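Local coordinates for cell wall surface anchor family protein (Streptococcus pneumoniae serotype 4, PDB 5JUI), which is the keratin 10-binding region of the pneumococcal serine-rich repeat adhesin PsrP, which also binds extracellular DNA to promote bacterial aggregation and probably biofilm formation, at residues G104-V109 / S127-Q132. Numbering follows the deposited sequence.
Sequences GKPSGV and STMTTQ
Val109 and Ser127 are joined through their backbones as a single antiparallel bridge at the interface of the domain-swapped dimer, a hydrogen-bonded pair at the place where a loop and the approach to strand 129-138 come together. Val109 N reaches Ser127 O at 2.9 Å, and Ser127 N returns the bond to Val109 O at 2.7 Å. Both are nearly straight, the first with an N-H...O angle of 166°. Beyond this pair the backbones separate, and a water takes over: it donates to Ser107 O at 2.8 Å and accepts from Met129 N, prolonging the pairing where direct bonds have stopped. The hydroxyl of Ser127 turns to other partners, Asn111 ND2 of its own chain and Gly139 O of the second subunit, while its CB lies 4.0 Å from Val109 CB.

Met129, Thr130 and Thr131 pair antiparallel with a strand of the second subunit, which carries the sheet from one chain into the other, and Ser107 OG, bonded to Gly108 O within its own loop, also bonds to Thr160 N of that subunit.

Met129 and Val109 share most of the side-chain packing. With CG of Met129 set opposite the carbonyl carbon (chi1 -77°) and a second bend at chi2 (-79°), its thioether folds against the loop, crossing the Val109 side chain at about a right angle. CG rests 3.6 Å from Ser107 O, the same oxygen that takes the water. Leu97 of strand 97-99 touches Met129 as well, and the ring of Pro106 also packs on Tyr136 of the second subunit. Pro106 CB lies 3.7 Å from Met129 CG, and at the end of the thioether Met129 CE meets Val109 CG2, also at 3.7 Å.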
# COMPACT_ATOMS: atom_id res chain seq x y z
N GLY A 104 2.19 -14.66 -6.22
CA GLY A 104 2.88 -14.12 -7.37
C GLY A 104 2.14 -12.98 -8.05
O GLY A 104 1.35 -12.27 -7.41
N LYS A 105 2.36 -12.83 -9.35
CA LYS A 105 1.76 -11.75 -10.13
C LYS A 105 0.37 -12.14 -10.62
O LYS A 105 0.20 -13.20 -11.23
CB LYS A 105 2.67 -11.42 -11.32
CG LYS A 105 2.14 -10.35 -12.24
CD LYS A 105 2.93 -10.32 -13.54
CE LYS A 105 2.37 -9.30 -14.52
NZ LYS A 105 2.97 -9.43 -15.88
N PRO A 106 -0.64 -11.30 -10.34
CA PRO A 106 -2.02 -11.56 -10.76
C PRO A 106 -2.14 -11.72 -12.27
O PRO A 106 -1.35 -11.12 -13.00
CB PRO A 106 -2.77 -10.30 -10.31
CG PRO A 106 -1.92 -9.71 -9.23
CD PRO A 106 -0.51 -10.02 -9.62
N SER A 107 -3.09 -12.51 -12.74
CA SER A 107 -3.34 -12.67 -14.17
C SER A 107 -4.12 -11.47 -14.69
O SER A 107 -4.40 -10.53 -13.94
CB SER A 107 -4.15 -13.94 -14.42
OG SER A 107 -5.46 -13.82 -13.91
N GLY A 108 -4.51 -11.50 -15.96
CA GLY A 108 -5.43 -10.51 -16.48
C GLY A 108 -6.78 -10.67 -15.79
O GLY A 108 -7.10 -11.74 -15.30
N VAL A 109 -7.56 -9.59 -15.75
CA VAL A 109 -8.86 -9.60 -15.10
C VAL A 109 -9.98 -9.74 -16.13
O VAL A 109 -10.19 -8.85 -16.95
CB VAL A 109 -9.07 -8.31 -14.29
CG1 VAL A 109 -10.45 -8.29 -13.63
CG2 VAL A 109 -7.97 -8.15 -13.24
N SER A 127 -9.24 -6.79 -18.50
CA SER A 127 -8.49 -5.67 -17.93
C SER A 127 -7.10 -6.12 -17.51
O SER A 127 -6.83 -7.31 -17.36
CB SER A 127 -9.24 -5.09 -16.73
OG SER A 127 -10.48 -4.53 -17.12
N THR A 128 -6.22 -5.15 -17.28
CA THR A 128 -4.85 -5.46 -16.89
C THR A 128 -4.60 -4.95 -15.48
O THR A 128 -4.97 -3.83 -15.14
CB THR A 128 -3.84 -4.81 -17.87
OG1 THR A 128 -4.05 -5.32 -19.19
CG2 THR A 128 -2.41 -5.10 -17.44
N MET A 129 -4.00 -5.81 -14.66
CA MET A 129 -3.63 -5.43 -13.30
C MET A 129 -2.37 -4.56 -13.34
O MET A 129 -1.39 -4.92 -14.00
CB MET A 129 -3.33 -6.69 -12.47
CG MET A 129 -4.55 -7.47 -11.98
SD MET A 129 -5.35 -6.76 -10.53
CE MET A 129 -6.29 -8.17 -9.95
N THR A 130 -2.39 -3.43 -12.65
CA THR A 130 -1.18 -2.62 -12.50
C THR A 130 -0.83 -2.50 -11.02
O THR A 130 -1.72 -2.30 -10.18
CB THR A 130 -1.34 -1.21 -13.12
OG1 THR A 130 -2.54 -0.59 -12.63
CG2 THR A 130 -1.41 -1.30 -14.64
N THR A 131 0.44 -2.67 -10.68
CA THR A 131 0.84 -2.66 -9.28
C THR A 131 1.06 -1.24 -8.77
O THR A 131 1.50 -0.36 -9.51
CB THR A 131 2.11 -3.50 -9.03
OG1 THR A 131 2.40 -3.54 -7.63
CG2 THR A 131 3.31 -2.92 -9.79
N GLN A 132 0.76 -1.03 -7.49
CA GLN A 132 1.07 0.22 -6.82
C GLN A 132 2.36 0.06 -6.03
O GLN A 132 2.81 0.99 -5.36
CB GLN A 132 -0.08 0.62 -5.92
CG GLN A 132 -1.16 1.38 -6.66
CD GLN A 132 -2.07 0.44 -7.42
OE1 GLN A 132 -2.65 -0.48 -6.84
NE2 GLN A 132 -2.18 0.64 -8.73
O HOH W 1 -3.14 -8.39 -15.13